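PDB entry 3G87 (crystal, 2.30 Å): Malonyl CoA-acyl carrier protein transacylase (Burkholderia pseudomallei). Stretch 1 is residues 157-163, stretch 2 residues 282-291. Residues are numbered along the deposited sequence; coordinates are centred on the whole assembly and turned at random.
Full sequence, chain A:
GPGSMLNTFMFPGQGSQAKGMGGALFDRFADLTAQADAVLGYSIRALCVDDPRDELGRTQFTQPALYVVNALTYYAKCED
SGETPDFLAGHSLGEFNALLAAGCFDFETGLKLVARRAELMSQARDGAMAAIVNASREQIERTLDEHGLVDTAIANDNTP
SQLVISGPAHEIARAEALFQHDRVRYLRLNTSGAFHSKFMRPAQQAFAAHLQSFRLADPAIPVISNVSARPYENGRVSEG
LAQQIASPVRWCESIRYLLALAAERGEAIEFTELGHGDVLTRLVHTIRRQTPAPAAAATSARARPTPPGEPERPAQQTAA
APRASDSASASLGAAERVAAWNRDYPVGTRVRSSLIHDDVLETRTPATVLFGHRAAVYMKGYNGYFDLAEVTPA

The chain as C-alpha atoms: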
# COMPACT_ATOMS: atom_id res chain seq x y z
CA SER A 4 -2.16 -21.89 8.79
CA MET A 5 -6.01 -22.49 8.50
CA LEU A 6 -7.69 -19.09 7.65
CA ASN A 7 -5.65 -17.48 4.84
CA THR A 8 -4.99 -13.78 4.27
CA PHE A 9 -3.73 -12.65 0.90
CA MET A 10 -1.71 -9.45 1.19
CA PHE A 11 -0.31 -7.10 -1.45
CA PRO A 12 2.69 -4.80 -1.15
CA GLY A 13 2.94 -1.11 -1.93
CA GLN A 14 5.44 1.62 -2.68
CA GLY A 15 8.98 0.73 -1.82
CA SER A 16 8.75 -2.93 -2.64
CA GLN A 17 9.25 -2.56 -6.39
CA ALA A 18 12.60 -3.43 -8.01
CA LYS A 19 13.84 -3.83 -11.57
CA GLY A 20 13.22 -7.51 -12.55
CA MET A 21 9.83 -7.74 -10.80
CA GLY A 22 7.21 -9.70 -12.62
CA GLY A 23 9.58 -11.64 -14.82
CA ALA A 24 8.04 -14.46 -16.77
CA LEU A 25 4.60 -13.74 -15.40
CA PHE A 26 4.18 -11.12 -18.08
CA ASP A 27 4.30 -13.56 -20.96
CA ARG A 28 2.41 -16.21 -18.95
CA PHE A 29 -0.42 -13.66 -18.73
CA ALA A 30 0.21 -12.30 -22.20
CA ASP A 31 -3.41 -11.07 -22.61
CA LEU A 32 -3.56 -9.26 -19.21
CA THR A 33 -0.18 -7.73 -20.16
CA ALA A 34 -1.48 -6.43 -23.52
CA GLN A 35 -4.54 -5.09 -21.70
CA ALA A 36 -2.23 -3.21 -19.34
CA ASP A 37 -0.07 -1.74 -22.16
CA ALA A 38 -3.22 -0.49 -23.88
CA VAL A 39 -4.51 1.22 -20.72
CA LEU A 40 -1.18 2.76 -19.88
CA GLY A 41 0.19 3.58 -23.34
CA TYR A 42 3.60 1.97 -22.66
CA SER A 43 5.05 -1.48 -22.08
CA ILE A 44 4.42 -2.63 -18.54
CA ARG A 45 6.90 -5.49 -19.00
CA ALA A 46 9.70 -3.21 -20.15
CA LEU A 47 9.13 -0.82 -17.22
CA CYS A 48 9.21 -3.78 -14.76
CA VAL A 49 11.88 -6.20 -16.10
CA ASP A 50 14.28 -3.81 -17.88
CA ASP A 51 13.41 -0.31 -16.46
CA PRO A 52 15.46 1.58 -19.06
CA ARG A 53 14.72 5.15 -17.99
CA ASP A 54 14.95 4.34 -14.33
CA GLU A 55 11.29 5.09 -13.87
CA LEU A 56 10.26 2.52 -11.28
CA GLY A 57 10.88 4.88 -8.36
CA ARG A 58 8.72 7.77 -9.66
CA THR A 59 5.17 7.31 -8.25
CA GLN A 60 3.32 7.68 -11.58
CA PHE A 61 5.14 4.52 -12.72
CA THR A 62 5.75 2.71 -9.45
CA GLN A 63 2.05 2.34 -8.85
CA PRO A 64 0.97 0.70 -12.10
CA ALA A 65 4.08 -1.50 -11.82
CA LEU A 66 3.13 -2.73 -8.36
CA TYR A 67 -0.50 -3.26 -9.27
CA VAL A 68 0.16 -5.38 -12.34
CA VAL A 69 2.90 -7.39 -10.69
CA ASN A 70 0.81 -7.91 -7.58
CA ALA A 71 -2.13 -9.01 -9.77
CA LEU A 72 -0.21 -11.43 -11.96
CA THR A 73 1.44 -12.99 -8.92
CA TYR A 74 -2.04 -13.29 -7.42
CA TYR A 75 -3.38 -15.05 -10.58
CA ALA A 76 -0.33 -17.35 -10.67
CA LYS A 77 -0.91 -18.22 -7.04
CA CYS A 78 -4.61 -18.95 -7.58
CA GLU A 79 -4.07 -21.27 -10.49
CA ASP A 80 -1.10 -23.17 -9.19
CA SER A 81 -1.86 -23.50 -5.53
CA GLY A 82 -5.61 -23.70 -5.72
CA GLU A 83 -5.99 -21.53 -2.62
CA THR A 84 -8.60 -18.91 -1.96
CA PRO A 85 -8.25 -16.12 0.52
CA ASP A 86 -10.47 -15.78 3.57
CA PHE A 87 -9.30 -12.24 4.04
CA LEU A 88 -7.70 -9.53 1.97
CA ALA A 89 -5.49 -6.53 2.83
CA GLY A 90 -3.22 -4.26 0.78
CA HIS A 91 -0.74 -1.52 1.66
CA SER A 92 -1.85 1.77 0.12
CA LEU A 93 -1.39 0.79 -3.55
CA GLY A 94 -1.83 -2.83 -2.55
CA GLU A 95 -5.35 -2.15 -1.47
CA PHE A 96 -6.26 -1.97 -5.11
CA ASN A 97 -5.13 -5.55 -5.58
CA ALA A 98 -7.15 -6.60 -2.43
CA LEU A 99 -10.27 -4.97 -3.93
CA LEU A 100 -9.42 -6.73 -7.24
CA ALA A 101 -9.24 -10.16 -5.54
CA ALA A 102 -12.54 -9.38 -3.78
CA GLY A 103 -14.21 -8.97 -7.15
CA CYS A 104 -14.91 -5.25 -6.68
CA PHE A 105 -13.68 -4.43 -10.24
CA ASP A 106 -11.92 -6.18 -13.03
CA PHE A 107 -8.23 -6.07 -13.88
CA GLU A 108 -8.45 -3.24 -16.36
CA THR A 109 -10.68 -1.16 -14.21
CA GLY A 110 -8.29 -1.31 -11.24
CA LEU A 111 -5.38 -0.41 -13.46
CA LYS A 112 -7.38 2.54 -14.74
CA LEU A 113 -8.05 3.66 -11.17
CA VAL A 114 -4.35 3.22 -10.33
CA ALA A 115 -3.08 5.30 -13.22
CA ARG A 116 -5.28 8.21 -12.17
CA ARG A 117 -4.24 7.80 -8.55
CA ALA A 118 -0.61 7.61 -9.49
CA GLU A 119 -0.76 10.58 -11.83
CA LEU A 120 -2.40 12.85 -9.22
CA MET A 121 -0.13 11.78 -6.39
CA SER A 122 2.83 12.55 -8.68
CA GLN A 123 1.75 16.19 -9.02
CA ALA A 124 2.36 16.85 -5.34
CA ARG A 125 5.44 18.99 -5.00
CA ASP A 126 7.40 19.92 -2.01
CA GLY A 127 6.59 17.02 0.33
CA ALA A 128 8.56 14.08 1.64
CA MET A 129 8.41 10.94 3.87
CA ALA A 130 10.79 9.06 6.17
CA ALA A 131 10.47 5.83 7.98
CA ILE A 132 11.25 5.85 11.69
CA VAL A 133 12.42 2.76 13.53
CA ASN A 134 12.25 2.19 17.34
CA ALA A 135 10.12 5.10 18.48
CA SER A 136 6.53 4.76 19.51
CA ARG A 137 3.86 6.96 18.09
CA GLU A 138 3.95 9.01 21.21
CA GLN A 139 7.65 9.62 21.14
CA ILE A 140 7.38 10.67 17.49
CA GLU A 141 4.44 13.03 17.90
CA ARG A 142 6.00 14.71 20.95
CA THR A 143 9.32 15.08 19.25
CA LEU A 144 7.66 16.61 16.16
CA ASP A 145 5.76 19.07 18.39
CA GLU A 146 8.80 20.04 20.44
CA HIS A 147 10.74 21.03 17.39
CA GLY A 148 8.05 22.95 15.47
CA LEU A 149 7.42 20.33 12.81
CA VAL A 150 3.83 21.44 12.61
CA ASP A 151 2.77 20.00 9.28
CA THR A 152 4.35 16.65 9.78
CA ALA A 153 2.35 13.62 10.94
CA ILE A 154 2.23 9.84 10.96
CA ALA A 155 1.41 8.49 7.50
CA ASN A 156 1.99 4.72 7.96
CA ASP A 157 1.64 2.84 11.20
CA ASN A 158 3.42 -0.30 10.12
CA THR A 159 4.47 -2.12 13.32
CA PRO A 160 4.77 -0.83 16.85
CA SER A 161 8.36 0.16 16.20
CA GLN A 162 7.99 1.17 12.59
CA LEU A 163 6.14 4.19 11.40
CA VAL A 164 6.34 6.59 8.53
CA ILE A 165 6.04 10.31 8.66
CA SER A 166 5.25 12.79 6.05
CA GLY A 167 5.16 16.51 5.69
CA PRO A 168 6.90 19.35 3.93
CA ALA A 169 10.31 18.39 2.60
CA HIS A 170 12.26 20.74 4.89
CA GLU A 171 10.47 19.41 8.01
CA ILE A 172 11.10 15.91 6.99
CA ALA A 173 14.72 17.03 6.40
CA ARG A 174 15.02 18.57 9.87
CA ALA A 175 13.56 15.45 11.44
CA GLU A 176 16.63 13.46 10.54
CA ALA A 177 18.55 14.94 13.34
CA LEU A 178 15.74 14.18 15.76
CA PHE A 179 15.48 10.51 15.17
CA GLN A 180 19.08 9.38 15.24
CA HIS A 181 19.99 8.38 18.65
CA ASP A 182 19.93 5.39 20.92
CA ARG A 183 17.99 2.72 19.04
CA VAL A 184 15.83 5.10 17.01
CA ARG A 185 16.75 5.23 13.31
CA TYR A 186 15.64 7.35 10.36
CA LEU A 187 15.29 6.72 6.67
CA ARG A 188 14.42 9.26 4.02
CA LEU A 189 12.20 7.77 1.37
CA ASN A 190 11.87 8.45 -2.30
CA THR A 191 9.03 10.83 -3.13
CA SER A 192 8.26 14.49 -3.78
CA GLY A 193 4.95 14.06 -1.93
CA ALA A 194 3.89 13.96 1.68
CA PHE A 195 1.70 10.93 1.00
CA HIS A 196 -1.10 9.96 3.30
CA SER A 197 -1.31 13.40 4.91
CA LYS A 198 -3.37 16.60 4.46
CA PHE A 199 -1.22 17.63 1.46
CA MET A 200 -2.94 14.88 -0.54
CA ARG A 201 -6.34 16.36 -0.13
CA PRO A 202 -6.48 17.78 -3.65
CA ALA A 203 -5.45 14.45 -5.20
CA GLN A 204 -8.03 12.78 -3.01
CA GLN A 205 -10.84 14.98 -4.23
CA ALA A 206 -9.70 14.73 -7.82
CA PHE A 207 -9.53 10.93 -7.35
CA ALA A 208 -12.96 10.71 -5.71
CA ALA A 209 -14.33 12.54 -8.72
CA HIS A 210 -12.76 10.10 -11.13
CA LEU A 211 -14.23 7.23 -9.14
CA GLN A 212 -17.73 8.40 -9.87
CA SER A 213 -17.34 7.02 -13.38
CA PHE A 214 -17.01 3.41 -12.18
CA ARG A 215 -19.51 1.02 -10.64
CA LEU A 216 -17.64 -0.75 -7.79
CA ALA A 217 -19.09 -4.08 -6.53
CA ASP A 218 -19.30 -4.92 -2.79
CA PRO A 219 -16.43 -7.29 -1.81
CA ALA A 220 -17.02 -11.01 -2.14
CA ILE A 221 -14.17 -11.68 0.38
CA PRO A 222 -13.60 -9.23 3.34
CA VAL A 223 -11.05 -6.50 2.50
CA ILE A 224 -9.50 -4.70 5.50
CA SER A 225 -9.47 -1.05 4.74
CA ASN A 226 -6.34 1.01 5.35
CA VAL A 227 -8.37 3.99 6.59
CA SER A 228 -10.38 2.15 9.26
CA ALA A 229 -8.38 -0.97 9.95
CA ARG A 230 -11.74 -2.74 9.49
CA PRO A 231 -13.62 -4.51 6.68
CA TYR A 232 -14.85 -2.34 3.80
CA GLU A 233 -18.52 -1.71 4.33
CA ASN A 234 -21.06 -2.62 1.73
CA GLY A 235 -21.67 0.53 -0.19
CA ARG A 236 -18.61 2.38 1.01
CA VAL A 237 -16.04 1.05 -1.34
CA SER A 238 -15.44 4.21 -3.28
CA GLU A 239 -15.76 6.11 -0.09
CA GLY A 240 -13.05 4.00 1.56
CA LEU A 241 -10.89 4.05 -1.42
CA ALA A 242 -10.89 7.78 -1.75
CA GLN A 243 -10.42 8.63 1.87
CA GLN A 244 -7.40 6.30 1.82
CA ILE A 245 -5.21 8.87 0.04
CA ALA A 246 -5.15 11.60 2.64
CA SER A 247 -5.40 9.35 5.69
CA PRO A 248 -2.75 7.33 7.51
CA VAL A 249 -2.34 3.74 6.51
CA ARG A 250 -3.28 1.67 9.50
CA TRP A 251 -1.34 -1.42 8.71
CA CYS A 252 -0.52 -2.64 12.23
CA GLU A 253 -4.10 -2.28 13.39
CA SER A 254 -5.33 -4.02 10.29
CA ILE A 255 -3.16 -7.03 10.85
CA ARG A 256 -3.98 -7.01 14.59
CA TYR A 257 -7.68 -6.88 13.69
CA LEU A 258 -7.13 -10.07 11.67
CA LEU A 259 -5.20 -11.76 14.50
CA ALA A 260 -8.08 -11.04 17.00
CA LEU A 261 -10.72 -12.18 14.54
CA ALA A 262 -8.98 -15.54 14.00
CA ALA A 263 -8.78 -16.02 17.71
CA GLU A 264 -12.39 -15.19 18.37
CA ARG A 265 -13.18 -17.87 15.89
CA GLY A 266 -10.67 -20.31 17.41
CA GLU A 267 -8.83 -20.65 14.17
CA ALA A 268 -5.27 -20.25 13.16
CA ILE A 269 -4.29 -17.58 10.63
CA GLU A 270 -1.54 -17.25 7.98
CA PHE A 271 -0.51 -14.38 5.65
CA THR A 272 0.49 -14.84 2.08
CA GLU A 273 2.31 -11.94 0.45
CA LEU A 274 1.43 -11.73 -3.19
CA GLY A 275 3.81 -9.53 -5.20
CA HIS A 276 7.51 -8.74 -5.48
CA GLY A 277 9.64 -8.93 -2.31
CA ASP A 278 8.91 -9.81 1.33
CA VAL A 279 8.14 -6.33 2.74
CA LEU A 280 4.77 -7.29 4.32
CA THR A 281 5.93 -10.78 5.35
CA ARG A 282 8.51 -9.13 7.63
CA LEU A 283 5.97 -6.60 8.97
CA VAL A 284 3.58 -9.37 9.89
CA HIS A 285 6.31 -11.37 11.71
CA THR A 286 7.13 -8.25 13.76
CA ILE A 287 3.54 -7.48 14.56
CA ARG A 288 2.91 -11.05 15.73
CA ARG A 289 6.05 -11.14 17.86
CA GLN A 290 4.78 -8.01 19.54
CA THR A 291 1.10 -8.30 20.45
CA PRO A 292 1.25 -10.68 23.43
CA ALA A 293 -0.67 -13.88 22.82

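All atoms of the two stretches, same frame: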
# COMPACT_ATOMS: atom_id res chain seq x y z
N ASP A 157 1.30 3.49 9.96
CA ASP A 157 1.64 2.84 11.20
C ASP A 157 1.82 1.38 10.85
O ASP A 157 0.83 0.66 10.69
CB ASP A 157 0.56 3.03 12.25
CG ASP A 157 0.81 2.17 13.48
OD1 ASP A 157 1.99 1.77 13.76
OD2 ASP A 157 -0.19 1.84 14.13
N ASN A 158 3.07 0.98 10.71
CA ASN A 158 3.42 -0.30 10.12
C ASN A 158 3.62 -1.46 11.11
O ASN A 158 3.16 -2.59 10.86
CB ASN A 158 4.65 -0.12 9.21
CG ASN A 158 4.27 0.45 7.88
OD1 ASN A 158 3.14 0.29 7.46
ND2 ASN A 158 5.19 1.15 7.24
N THR A 159 4.32 -1.18 12.19
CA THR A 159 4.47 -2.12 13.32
C THR A 159 4.67 -1.23 14.51
O THR A 159 4.96 -0.05 14.30
CB THR A 159 5.70 -3.09 13.21
OG1 THR A 159 6.88 -2.43 13.69
CG2 THR A 159 5.89 -3.59 11.74
N PRO A 160 4.60 -1.72 15.72
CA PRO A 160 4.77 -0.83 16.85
C PRO A 160 6.06 -0.04 16.91
O PRO A 160 6.07 1.03 17.49
CB PRO A 160 4.58 -1.74 18.02
CG PRO A 160 3.70 -2.76 17.49
CD PRO A 160 4.17 -3.04 16.17
N SER A 161 7.09 -0.52 16.26
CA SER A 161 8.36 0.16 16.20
C SER A 161 8.70 0.68 14.83
O SER A 161 9.82 1.02 14.60
CB SER A 161 9.45 -0.77 16.62
OG SER A 161 9.37 -1.96 15.90
N GLN A 162 7.74 0.74 13.94
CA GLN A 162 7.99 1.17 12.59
C GLN A 162 6.88 1.98 12.00
O GLN A 162 5.85 1.48 11.73
CB GLN A 162 8.32 -0.00 11.69
CG GLN A 162 9.47 -0.83 12.18
CD GLN A 162 9.54 -2.14 11.50
OE1 GLN A 162 9.38 -3.16 12.11
NE2 GLN A 162 9.73 -2.12 10.22
N LEU A 163 7.14 3.25 11.81
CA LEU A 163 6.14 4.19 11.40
C LEU A 163 6.77 5.08 10.40
O LEU A 163 7.94 5.23 10.40
CB LEU A 163 5.62 5.00 12.59
CG LEU A 163 5.03 4.27 13.79
CD1 LEU A 163 5.95 4.02 14.86
CD2 LEU A 163 3.76 4.76 14.33
N ARG A 282 7.67 -9.53 6.49
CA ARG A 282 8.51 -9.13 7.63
C ARG A 282 7.74 -8.26 8.59
O ARG A 282 8.01 -8.30 9.78
CB ARG A 282 9.74 -8.38 7.15
CG ARG A 282 10.78 -9.22 6.47
CD ARG A 282 11.97 -8.30 6.03
NE ARG A 282 11.82 -7.85 4.64
CZ ARG A 282 12.38 -6.74 4.11
NH1 ARG A 282 12.18 -6.44 2.81
NH2 ARG A 282 13.14 -5.93 4.87
N LEU A 283 6.81 -7.45 8.08
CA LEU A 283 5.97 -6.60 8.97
C LEU A 283 5.06 -7.46 9.80
O LEU A 283 4.91 -7.22 11.00
CB LEU A 283 5.15 -5.51 8.25
CG LEU A 283 5.84 -4.47 7.37
CD1 LEU A 283 4.83 -3.47 6.74
CD2 LEU A 283 6.91 -3.75 8.17
N VAL A 284 4.47 -8.48 9.18
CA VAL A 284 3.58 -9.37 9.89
C VAL A 284 4.34 -10.17 10.97
O VAL A 284 3.86 -10.30 12.09
CB VAL A 284 2.80 -10.30 8.96
CG1 VAL A 284 2.05 -11.36 9.79
CG2 VAL A 284 1.84 -9.50 8.09
N HIS A 285 5.55 -10.66 10.66
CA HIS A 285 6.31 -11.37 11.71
C HIS A 285 6.50 -10.47 12.93
O HIS A 285 6.32 -10.91 14.07
CB HIS A 285 7.65 -11.97 11.22
CG HIS A 285 8.49 -12.50 12.35
ND1 HIS A 285 8.08 -13.56 13.15
CD2 HIS A 285 9.69 -12.10 12.83
CE1 HIS A 285 9.00 -13.78 14.08
NE2 HIS A 285 9.98 -12.91 13.91
N THR A 286 6.81 -9.20 12.68
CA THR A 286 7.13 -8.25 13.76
C THR A 286 5.92 -7.91 14.60
O THR A 286 5.98 -7.96 15.83
CB THR A 286 7.83 -6.98 13.24
OG1 THR A 286 9.07 -7.35 12.59
CG2 THR A 286 8.09 -6.01 14.41
N ILE A 287 4.81 -7.67 13.95
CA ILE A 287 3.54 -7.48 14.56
C ILE A 287 3.16 -8.63 15.48
O ILE A 287 2.87 -8.42 16.61
CB ILE A 287 2.45 -7.18 13.50
CG1 ILE A 287 2.63 -5.81 12.92
CG2 ILE A 287 1.13 -7.18 14.09
CD1 ILE A 287 2.35 -5.72 11.57
N ARG A 288 3.20 -9.85 14.97
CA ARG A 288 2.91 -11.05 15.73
C ARG A 288 3.84 -11.28 16.93
O ARG A 288 3.42 -11.66 17.95
CB ARG A 288 2.85 -12.31 14.86
CG ARG A 288 1.77 -12.35 13.80
CD ARG A 288 1.61 -13.65 13.09
NE ARG A 288 0.62 -14.44 13.77
CZ ARG A 288 -0.10 -15.40 13.26
NH1 ARG A 288 -0.96 -15.93 14.02
NH2 ARG A 288 0.03 -15.84 12.07
N ARG A 289 5.11 -11.02 16.77
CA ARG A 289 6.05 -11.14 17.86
C ARG A 289 5.73 -10.17 18.97
O ARG A 289 5.89 -10.47 20.11
CB ARG A 289 7.47 -10.94 17.34
CG ARG A 289 8.51 -11.62 18.12
CD ARG A 289 9.89 -11.13 17.79
NE ARG A 289 10.14 -9.74 18.08
CZ ARG A 289 10.38 -8.81 17.17
NH1 ARG A 289 10.37 -9.15 15.91
NH2 ARG A 289 10.61 -7.55 17.52
N GLN A 290 5.28 -8.99 18.61
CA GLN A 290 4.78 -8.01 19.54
C GLN A 290 3.33 -8.44 19.71
O GLN A 290 2.99 -9.49 19.33
CB GLN A 290 5.05 -6.58 19.02
CG GLN A 290 6.59 -6.25 18.69
CD GLN A 290 6.89 -4.98 17.82
OE1 GLN A 290 6.22 -4.73 16.84
NE2 GLN A 290 7.92 -4.25 18.15
N THR A 291 2.45 -7.73 20.35
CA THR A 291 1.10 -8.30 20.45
C THR A 291 0.99 -9.62 21.26
O THR A 291 0.77 -10.69 20.71
CB THR A 291 0.42 -8.56 19.05
OG1 THR A 291 0.62 -7.47 18.13
CG2 THR A 291 -1.02 -8.70 19.24

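A hairpin can rest against a helix without a hydrogen bond between them, while some of its polar groups bond within the hairpin and others lie against methyl groups. The malonyl CoA-acyl carrier protein transacylase of Burkholderia pseudomallei offers a compact example, in which strand 157-159 runs at 72° to helix 282-289, and the stretches 157-163 and 282-291 together bury 373 Å², both sides summed. Asp157 lies out of reach, and contact begins at Asn158. Its CG approaches Leu283 CD1 at 4.1 Å, while its backbone O lies 3.3 Å from Ile287 CD1, so the methyl group lies close against the carbonyl oxygen.

Thr159 is the hub. Its CG2 packs 3.7 Å from Leu283 CD2, and its CB sits 4.1 Å from Ile287 CG1; both helix side chains leave the backbone sideways, but their ends come nearer to the hairpin. The hydroxyl is occupied within its own turn: Thr159 OG1 donates to Gln162 OE1 at 3.0 Å and accepts from Ser161 N at 3.2 Å. Across the contact, Thr159 OG1 lies 3.8 Å from Thr286 CG2 and 4.0 Å from Gln290 OE1.

Pro160 and Ser161 occupy the corners of a type I turn, closed by a hydrogen bond from Gln162 N to Thr159 O of 2.9 Å. Both point toward the other stretch, where Gln290, the first residue to leave helical geometry, brings its side chain up to the turn. Ser161 OG lies 3.5 Å from Gln290 NE2, a polar approach without a hydrogen bond.

Gln162 completes the contact. Its NE2 lies 3.8 Å from Leu283 CD2 and its OE1 3.9 Å from Thr286 CG2, so the amide that receives the threonine proton also packs against helix methyls. Leu163, beyond it, makes no contact.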